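PDB 4WOJ: aspartate semialdehyde dehydrogenase from Francisella tularensis subsp. tularensis, which probably catalyses the NADPH-dependent reductive dephosphorylation of L-aspartyl-4-phosphate to L-aspartate semialdehyde, an early step toward lysine, methionine and threonine. Local coordinates for residues Q179-L182 and Q183-L187; L205-L208 and S209-S212; D308-K311 and E312-L315; Y317-P320 and Q321-S324. All coordinates share one frame; numbering follows the deposited sequence. Where two conformers were deposited one is given.

Contact 1 of 4, residues Q179-L182 and Q183-L187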
loop_
_atom_site.group_PDB
_atom_site.type_symbol
_atom_site.label_atom_id
_atom_site.label_comp_id
_atom_site.label_asym_id
_atom_site.label_seq_id
_atom_site.Cartn_x
_atom_site.Cartn_y
_atom_site.Cartn_z
ATOM N N GLN B 179 -0.834 19.754 1.020
ATOM C CA GLN B 179 -0.243 20.711 1.951
ATOM C C GLN B 179 -0.400 20.191 3.363
ATOM O O GLN B 179 0.552 20.173 4.135
ATOM C CB GLN B 179 -0.921 22.071 1.811
ATOM C CG GLN B 179 -0.273 22.947 0.763
ATOM C CD GLN B 179 -1.204 24.002 0.194
ATOM O OE1 GLN B 179 -2.276 24.274 0.728
ATOM N NE2 GLN B 179 -0.790 24.600 -0.910
ATOM N N GLU B 180 -1.605 19.753 3.696
ATOM C CA GLU B 180 -1.838 19.142 5.017
ATOM C C GLU B 180 -0.824 18.009 5.284
ATOM O O GLU B 180 -0.149 18.000 6.310
ATOM C CB GLU B 180 -3.297 18.653 5.179
ATOM C CG GLU B 180 -3.748 18.723 6.627
ATOM C CD GLU B 180 -5.130 18.148 6.886
ATOM O OE1 GLU B 180 -5.281 16.920 6.756
ATOM O OE2 GLU B 180 -6.069 18.907 7.248
ATOM N N LEU B 181 -0.698 17.075 4.339
ATOM C CA LEU B 181 0.175 15.921 4.528
ATOM C C LEU B 181 1.584 16.401 4.801
ATOM O O LEU B 181 2.267 15.887 5.723
ATOM C CB LEU B 181 0.139 14.955 3.323
ATOM C CG LEU B 181 1.305 13.938 3.258
ATOM C CD1 LEU B 181 1.390 13.018 4.445
ATOM C CD2 LEU B 181 1.233 13.108 1.998
ATOM N N LEU B 182 2.045 17.339 3.975
ATOM C CA LEU B 182 3.416 17.891 4.150
ATOM C C LEU B 182 3.548 18.495 5.522
ATOM O O LEU B 182 4.537 18.320 6.185
ATOM C CB LEU B 182 3.770 18.926 3.096
ATOM C CG LEU B 182 3.895 18.411 1.659
ATOM C CD1 LEU B 182 3.961 19.573 0.687
ATOM C CD2 LEU B 182 5.094 17.488 1.514
ATOM N N GLN B 183 2.505 19.155 5.969
ATOM C CA GLN B 183 2.553 19.832 7.255
ATOM C C GLN B 183 2.501 18.878 8.456
ATOM O O GLN B 183 3.280 19.001 9.407
ATOM C CB GLN B 183 1.437 20.853 7.305
ATOM C CG GLN B 183 1.079 21.297 8.689
ATOM C CD GLN B 183 0.621 22.712 8.653
ATOM O OE1 GLN B 183 -0.395 23.017 8.035
ATOM N NE2 GLN B 183 1.404 23.609 9.279
ATOM N N GLN B 184 1.576 17.934 8.432
ATOM C CA GLN B 184 1.577 16.871 9.450
ATOM C C GLN B 184 2.997 16.353 9.632
ATOM O O GLN B 184 3.511 16.306 10.723
ATOM C CB GLN B 184 0.671 15.715 9.048
ATOM C CG GLN B 184 -0.801 16.060 9.036
ATOM C CD GLN B 184 -1.626 15.035 8.263
ATOM O OE1 GLN B 184 -1.086 14.011 7.810
ATOM N NE2 GLN B 184 -2.951 15.312 8.090
ATOM N N THR B 185 3.624 15.992 8.528
ATOM C CA THR B 185 4.963 15.390 8.530
ATOM C C THR B 185 6.034 16.340 9.083
ATOM O O THR B 185 6.998 15.927 9.730
ATOM C CB THR B 185 5.342 14.996 7.093
ATOM O OG1 THR B 185 4.203 14.408 6.469
ATOM C CG2 THR B 185 6.483 14.033 7.064
ATOM N N SER B 186 5.850 17.616 8.798
ATOM C CA SER B 186 6.765 18.652 9.268
ATOM C C SER B 186 6.716 18.758 10.769
ATOM O O SER B 186 7.746 18.668 11.438
ATOM C CB SER B 186 6.424 19.999 8.650
ATOM O OG SER B 186 7.069 21.045 9.373
ATOM N N LEU B 187 5.508 18.919 11.289
ATOM C CA LEU B 187 5.295 19.048 12.737
ATOM C C LEU B 187 5.763 17.840 13.546
ATOM O O LEU B 187 6.486 17.992 14.540
ATOM C CB LEU B 187 3.824 19.295 13.028
ATOM C CG LEU B 187 3.253 20.593 12.432
ATOM C CD1 LEU B 187 1.734 20.604 12.542
ATOM C CD2 LEU B 187 3.861 21.815 13.125
#
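Thr185 grips the carbonyl of Leu181 twice, one turn back along helix 175-191. Thr185 N donates to Leu181 O at 3.1 Å in the usual i to i+4 bond, and the hydroxyl gives a proton to the same acceptor, with Thr185 OG1 and Leu181 O 2.5 Å apart. The two donors arrive from opposite faces of the carbonyl plane. A first torsion of -42° sets the threonine hydroxyl beside its own backbone N and turns it back to the preceding turn, where Thr185 OG1 also lies 3.7 Å from Leu181 CD1. The neighbouring backbone bonds continue the helix; in one of them Gln184 N donates to Glu180 O at 2.7 Å. On another flank the side chains of Glu180 and Gln184 cross, their carboxylate and amide planes 34° apart. Both groups find firm partners in the chain beyond: the Glu180 oxygens accept from Lys219 N and Thr220 N, while Gln184 NE2 donates to Pro216 O and Thr220 OG1 and OE1 accepts from Leu224 N. Buried polar ends are thus satisfied largely by main-chain groups, an environment consistent with an ionised Glu180 and one that ties the helix to the chain around residues 216-224.

Contact 2 of 4, residues L205-L208 and S209-S212; sequences LREL and SKDS
Ser209 and Lys210 fold back on Leu205, Arg206 and Glu207 in the C-terminal turn of helix 198-209, just before the chain runs into a loop. The packed part centres on Ser209. Ser209 N donates to Leu205 O at 2.7 Å, and with chi1 at 81° the hydroxyl sits between the backbone N and the carbonyl carbon, bringing Ser209 OG to 2.8 Å from Arg206 O. Gln321 of the second subunit is hydrogen-bonded to this same hydroxyl. Leu208 adds an apolar face, resting on Leu188 and Ile191 of helix 175-191. Beyond Ser209, Asp211 N donates to Leu208 O (3.0 Å), an i to i+3 bond, while that from Lys210 N to Glu207 O is weak. The opposite character belongs to the more open side, where long charged chains meet and Glu207 is exposed. Arg206 and Lys210 run side by side in the same direction, with Arg206 NE and Lys210 NZ 4.2 Å apart; a salt bridge from Arg206 to Glu202 may ease this proximity. A bend at chi3 (-108°) carries Lys210 CE over Arg206 O at 3.4 Å and delivers Lys210 NZ to Glu207 OE2, 2.9 Å away and 45° out of the carboxylate plane.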
loop_
_atom_site.group_PDB
_atom_site.type_symbol
_atom_site.label_atom_id
_atom_site.label_comp_id
_atom_site.label_asym_id
_atom_site.label_seq_id
_atom_site.Cartn_x
_atom_site.Cartn_y
_atom_site.Cartn_z
ATOM N N LEU B 205 5.299 10.047 18.432
ATOM C CA LEU B 205 4.717 10.459 17.139
ATOM C C LEU B 205 3.301 9.966 17.051
ATOM O O LEU B 205 2.378 10.714 16.701
ATOM C CB LEU B 205 5.482 9.873 15.955
ATOM C CG LEU B 205 6.964 10.161 15.826
ATOM C CD1 LEU B 205 7.517 9.539 14.563
ATOM C CD2 LEU B 205 7.207 11.652 15.824
ATOM N N ARG B 206 3.143 8.685 17.382
ATOM C CA ARG B 206 1.840 8.053 17.302
ATOM C C ARG B 206 0.793 8.819 18.110
ATOM O O ARG B 206 -0.263 9.160 17.580
ATOM C CB ARG B 206 1.892 6.599 17.740
ATOM C CG ARG B 206 0.561 5.902 17.504
ATOM C CD ARG B 206 0.682 4.405 17.642
ATOM N NE ARG B 206 0.465 3.998 19.030
ATOM C CZ ARG B 206 1.370 3.429 19.820
ATOM N NH1 ARG B 206 2.577 3.150 19.391
ATOM N NH2 ARG B 206 1.043 3.111 21.060
ATOM N N GLU B 207 1.091 9.116 19.371
ATOM C CA GLU B 207 0.134 9.851 20.208
ATOM C C GLU B 207 -0.080 11.276 19.698
ATOM O O GLU B 207 -1.215 11.756 19.685
ATOM C CB GLU B 207 0.555 9.864 21.683
ATOM C CG GLU B 207 0.491 8.496 22.359
ATOM C CD GLU B 207 -0.882 7.819 22.208
ATOM O OE1 GLU B 207 -1.927 8.483 22.454
ATOM O OE2 GLU B 207 -0.925 6.618 21.832
ATOM N N LEU B 208 0.984 11.939 19.267
ATOM C CA LEU B 208 0.849 13.309 18.720
ATOM C C LEU B 208 -0.043 13.302 17.461
ATOM O O LEU B 208 -0.909 14.185 17.288
ATOM C CB LEU B 208 2.211 13.929 18.415
ATOM C CG LEU B 208 2.220 15.446 18.073
ATOM C CD1 LEU B 208 1.657 16.304 19.204
ATOM C CD2 LEU B 208 3.623 15.950 17.742
ATOM N N SER B 209 0.152 12.297 16.602
ATOM C CA SER B 209 -0.582 12.241 15.330
ATOM C C SER B 209 -2.096 12.283 15.550
ATOM O O SER B 209 -2.848 12.823 14.718
ATOM C CB SER B 209 -0.196 10.995 14.517
ATOM O OG SER B 209 -0.867 9.840 14.963
ATOM N N LYS B 210 -2.528 11.705 16.670
ATOM C CA LYS B 210 -3.955 11.638 17.037
ATOM C C LYS B 210 -4.584 12.908 17.595
ATOM O O LYS B 210 -5.804 12.974 17.683
ATOM C CB LYS B 210 -4.179 10.533 18.051
ATOM C CG LYS B 210 -4.220 9.169 17.399
ATOM C CD LYS B 210 -4.335 8.037 18.415
ATOM C CE LYS B 210 -3.014 7.306 18.473
ATOM N NZ LYS B 210 -2.870 6.440 19.670
ATOM N N ASP B 211 -3.779 13.883 17.996
ATOM C CA ASP B 211 -4.315 15.170 18.500
ATOM C C ASP B 211 -4.642 16.174 17.389
ATOM O O ASP B 211 -3.748 16.825 16.835
ATOM C CB ASP B 211 -3.321 15.840 19.469
ATOM C CG ASP B 211 -3.986 16.895 20.354
ATOM O OD1 ASP B 211 -5.193 17.221 20.153
ATOM O OD2 ASP B 211 -3.295 17.401 21.262
ATOM N N SER B 212 -5.930 16.316 17.093
ATOM C CA SER B 212 -6.387 17.230 16.026
ATOM C C SER B 212 -6.170 18.702 16.301
ATOM O O SER B 212 -6.365 19.532 15.423
ATOM C CB SER B 212 -7.874 17.043 15.748
ATOM O OG SER B 212 -8.358 15.887 16.373
#

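Contact 3 of 4, residues D308-K311 and E312-L315; sequences DNNK and EDTL
Asn310 faces Asp313 and Thr314 across the first turn of helix 311-317, where the Asn310 amide makes two side-chain bonds. Asn310 OD1 accepts from Asp313 N at 3.2 Å along a nearly straight N-H (168°), although the donor stands above the amide carbonyl plane. In return Asn310 ND2 donates to Asp313 OD2, also at 3.2 Å; Asp313 OD2 lies close to the Asn310 amide plane, yet is itself approached from above the carboxylate plane. These two bonds fix the rotation of the amide, which a chi1 of 72° folds over its own backbone. A second group of bonds converges on Asn310 O, which takes Thr314 N at 2.9 Å and Thr314 OG1 at 2.7 Å, while Leu315 N closes the next turn on Lys311 O. Electrostatics are less comfortable: Asp308 OD2 and Asp313 OD2 come to 4.1 Å, like charges whose proximity may be eased by the Asn310 N-H groups between them and by the helix start. Lys311 NZ is hydrogen-bonded to Asp233 O of the second subunit. The whole is an asparagine N-cap, reached from strand 304-307 through an inverse gamma turn centred on Asn309.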
loop_
_atom_site.group_PDB
_atom_site.type_symbol
_atom_site.label_atom_id
_atom_site.label_comp_id
_atom_site.label_asym_id
_atom_site.label_seq_id
_atom_site.Cartn_x
_atom_site.Cartn_y
_atom_site.Cartn_z
ATOM N N ASP B 308 12.190 -4.849 -15.059
ATOM C CA ASP B 308 12.617 -6.214 -14.908
ATOM C C ASP B 308 12.555 -6.632 -13.455
ATOM O O ASP B 308 12.855 -5.857 -12.545
ATOM C CB ASP B 308 14.034 -6.337 -15.493
ATOM C CG ASP B 308 14.655 -7.669 -15.256
ATOM O OD1 ASP B 308 14.149 -8.676 -15.784
ATOM O OD2 ASP B 308 15.670 -7.727 -14.527
ATOM N N ASN B 309 12.152 -7.873 -13.246
ATOM C CA ASN B 309 11.801 -8.355 -11.925
ATOM C C ASN B 309 13.029 -8.722 -11.132
ATOM O O ASN B 309 13.291 -9.886 -10.879
ATOM C CB ASN B 309 10.873 -9.554 -12.053
ATOM C CG ASN B 309 10.190 -9.914 -10.752
ATOM O OD1 ASN B 309 10.162 -9.137 -9.798
ATOM N ND2 ASN B 309 9.630 -11.083 -10.714
ATOM N N ASN B 310 13.770 -7.698 -10.730
ATOM C CA ASN B 310 14.875 -7.884 -9.825
ATOM C C ASN B 310 14.973 -6.659 -8.923
ATOM O O ASN B 310 14.426 -5.600 -9.216
ATOM C CB ASN B 310 16.163 -8.102 -10.591
ATOM C CG ASN B 310 16.662 -6.840 -11.247
ATOM O OD1 ASN B 310 17.285 -6.002 -10.606
ATOM N ND2 ASN B 310 16.400 -6.700 -12.533
ATOM N N LYS B 311 15.682 -6.834 -7.824
ATOM C CA LYS B 311 15.691 -5.881 -6.739
ATOM C C LYS B 311 16.229 -4.493 -7.119
ATOM O O LYS B 311 15.548 -3.477 -6.956
ATOM C CB LYS B 311 16.516 -6.477 -5.626
ATOM C CG LYS B 311 16.475 -5.690 -4.336
ATOM C CD LYS B 311 17.225 -6.472 -3.267
ATOM C CE LYS B 311 16.975 -5.920 -1.871
ATOM N NZ LYS B 311 17.311 -6.978 -0.883
ATOM N N GLU B 312 17.438 -4.449 -7.636
ATOM C CA GLU B 312 18.028 -3.171 -7.938
ATOM C C GLU B 312 17.076 -2.342 -8.822
ATOM O O GLU B 312 16.852 -1.150 -8.577
ATOM C CB GLU B 312 19.416 -3.352 -8.604
ATOM C CG GLU B 312 19.973 -2.070 -9.241
ATOM C CD GLU B 312 21.508 -1.971 -9.247
ATOM O OE1 GLU B 312 22.199 -2.913 -9.691
ATOM O OE2 GLU B 312 22.037 -0.912 -8.819
ATOM N N ASP B 313 16.539 -2.972 -9.870
ATOM C CA ASP B 313 15.727 -2.252 -10.847
ATOM C C ASP B 313 14.326 -1.899 -10.299
ATOM O O ASP B 313 13.716 -0.884 -10.659
ATOM C CB ASP B 313 15.635 -3.065 -12.141
ATOM C CG ASP B 313 16.973 -3.114 -12.950
ATOM O OD1 ASP B 313 17.977 -2.415 -12.645
ATOM O OD2 ASP B 313 16.997 -3.871 -13.938
ATOM N N THR B 314 13.816 -2.761 -9.435
ATOM C CA THR B 314 12.506 -2.573 -8.865
ATOM C C THR B 314 12.533 -1.419 -7.923
ATOM O O THR B 314 11.678 -0.519 -7.986
ATOM C CB THR B 314 12.015 -3.808 -8.105
ATOM O OG1 THR B 314 11.869 -4.880 -9.022
ATOM C CG2 THR B 314 10.697 -3.520 -7.454
ATOM N N LEU B 315 13.495 -1.444 -7.021
ATOM C CA LEU B 315 13.590 -0.342 -6.045
ATOM C C LEU B 315 13.943 0.959 -6.720
ATOM O O LEU B 315 13.477 2.006 -6.314
ATOM C CB LEU B 315 14.545 -0.662 -4.900
ATOM C CG LEU B 315 14.104 -1.853 -4.025
ATOM C CD1 LEU B 315 15.037 -2.013 -2.843
ATOM C CD2 LEU B 315 12.670 -1.760 -3.520
#

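Contact 4 of 4, residues Y317-P320 and Q321-S324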
loop_
_atom_site.group_PDB
_atom_site.type_symbol
_atom_site.label_atom_id
_atom_site.label_comp_id
_atom_site.label_asym_id
_atom_site.label_seq_id
_atom_site.Cartn_x
_atom_site.Cartn_y
_atom_site.Cartn_z
ATOM N N TYR B 317 13.306 1.907 -10.123
ATOM C CA TYR B 317 12.318 2.399 -11.126
ATOM C C TYR B 317 10.841 2.138 -10.849
ATOM O O TYR B 317 10.025 2.853 -11.382
ATOM C CB TYR B 317 12.668 1.888 -12.526
ATOM C CG TYR B 317 14.088 2.207 -12.896
ATOM C CD1 TYR B 317 14.478 3.531 -13.214
ATOM C CD2 TYR B 317 15.066 1.207 -12.891
ATOM C CE1 TYR B 317 15.795 3.838 -13.537
ATOM C CE2 TYR B 317 16.381 1.498 -13.215
ATOM C CZ TYR B 317 16.751 2.819 -13.529
ATOM O OH TYR B 317 18.071 3.089 -13.847
ATOM N N LEU B 318 10.472 1.124 -10.055
ATOM C CA LEU B 318 9.015 0.811 -9.855
ATOM C C LEU B 318 8.440 1.513 -8.628
ATOM O O LEU B 318 7.925 0.868 -7.747
ATOM C CB LEU B 318 8.789 -0.687 -9.758
ATOM C CG LEU B 318 7.371 -1.196 -9.990
ATOM C CD1 LEU B 318 6.852 -0.808 -11.363
ATOM C CD2 LEU B 318 7.395 -2.701 -9.881
ATOM N N THR B 319 8.621 2.835 -8.545
ATOM C CA THR B 319 8.310 3.569 -7.359
ATOM C C THR B 319 7.830 4.971 -7.677
ATOM O O THR B 319 8.093 5.488 -8.760
ATOM C CB THR B 319 9.531 3.707 -6.427
ATOM O OG1 THR B 319 10.420 4.729 -6.923
ATOM C CG2 THR B 319 10.257 2.396 -6.285
ATOM N N PRO B 320 7.093 5.579 -6.736
ATOM C CA PRO B 320 6.587 6.924 -6.868
ATOM C C PRO B 320 7.707 7.945 -7.058
ATOM O O PRO B 320 7.577 8.890 -7.857
ATOM C CB PRO B 320 5.900 7.156 -5.519
ATOM C CG PRO B 320 5.460 5.819 -5.067
ATOM C CD PRO B 320 6.385 4.825 -5.677
ATOM N N GLN B 321 8.779 7.750 -6.294
ATOM C CA GLN B 321 9.968 8.541 -6.432
ATOM C C GLN B 321 10.392 8.547 -7.872
ATOM O O GLN B 321 10.653 9.587 -8.462
ATOM C CB GLN B 321 11.115 7.940 -5.616
ATOM C CG GLN B 321 12.316 8.877 -5.489
ATOM C CD GLN B 321 13.578 8.158 -5.052
ATOM O OE1 GLN B 321 13.958 7.122 -5.630
ATOM N NE2 GLN B 321 14.236 8.697 -4.030
ATOM N N ALA B 322 10.488 7.369 -8.446
ATOM C CA ALA B 322 11.031 7.273 -9.785
ATOM C C ALA B 322 10.109 7.868 -10.838
ATOM O O ALA B 322 10.564 8.450 -11.791
ATOM C CB ALA B 322 11.318 5.815 -10.124
ATOM N N ASN B 323 8.814 7.712 -10.610
ATOM C CA ASN B 323 7.813 7.894 -11.638
ATOM C C ASN B 323 7.120 9.246 -11.661
ATOM O O ASN B 323 6.661 9.697 -12.704
ATOM C CB ASN B 323 6.735 6.839 -11.424
ATOM C CG ASN B 323 5.539 7.087 -12.278
ATOM O OD1 ASN B 323 4.757 8.016 -12.018
ATOM N ND2 ASN B 323 5.391 6.270 -13.330
ATOM N N SER B 324 7.006 9.859 -10.495
ATOM C CA SER B 324 6.352 11.137 -10.360
ATOM C C SER B 324 6.950 12.229 -11.301
ATOM O O SER B 324 8.141 12.288 -11.538
ATOM C CB SER B 324 6.362 11.562 -8.902
ATOM O OG SER B 324 5.643 10.587 -8.124
HETATM O O HOH W 1 12.406 4.417 -5.571
#
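Thr319 caps the short helix 320-323: Thr319 OG1 accepts from Ala322 N at 3.0 Å, the hydroxyl being swung toward the helix start by a chi1 of 78°. Ala322 CB then lies 3.5 Å from that same Thr319 OG1, and also packs against the carbonyl oxygen of Tyr317. Thr319 O accepts from Asn323 N at 3.0 Å. Ser324, just past the helix, returns to Pro320 O and supplies it with two donors, Ser324 N at 2.9 Å and Ser324 OG at 2.6 Å, which approach from opposite faces of the carbonyl plane; Asn323 N adds a weak bond. The serine hydroxyl achieves this by lying beside its own N (chi1 -61°). A water joins Thr319 OG1 to Gln321 OE1, 3.1 Å from the latter, although its distance to the threonine is doubtfully short.

In the next shell Ser275 OG bonds to Ser324 OG. From the second subunit Asn227 OD1 accepts from Gln321 N, and the Asn227 side chain also packs on Thr319 and Pro320, which places this turn at the dimer interface. Leu318, centre of an inverse gamma turn, drops its side chain onto Ile307, Ala330 and Phe347, seating the link between helices 311-317 and 320-323 on strands 304-307, 329-336 and 343-351.

All four contacts fall within the dimerisation domain and touch the second subunit. Contacts 3 and 4 involve successive helices, their centres 12 Å apart, and meet where Thr314 O lies 3.7 Å from Thr319 CG2. Contacts 1 and 2 likewise involve consecutive helices, 13 Å apart between centres, without touching. Within one chain contacts 2 and 4 are 29 Å apart between centres, yet in the dimer Gln321 of one subunit bonds Ser209 of the other. Contact 4 is nearest the predicted catalytic residues: Asn323, in the conformer given, is about 8 Å, side chain to side chain, from His276, against about 11 Å for Leu181 of contact 1. A bound sodium ion lies about 6 Å from the side chain of Asp308 in contact 3.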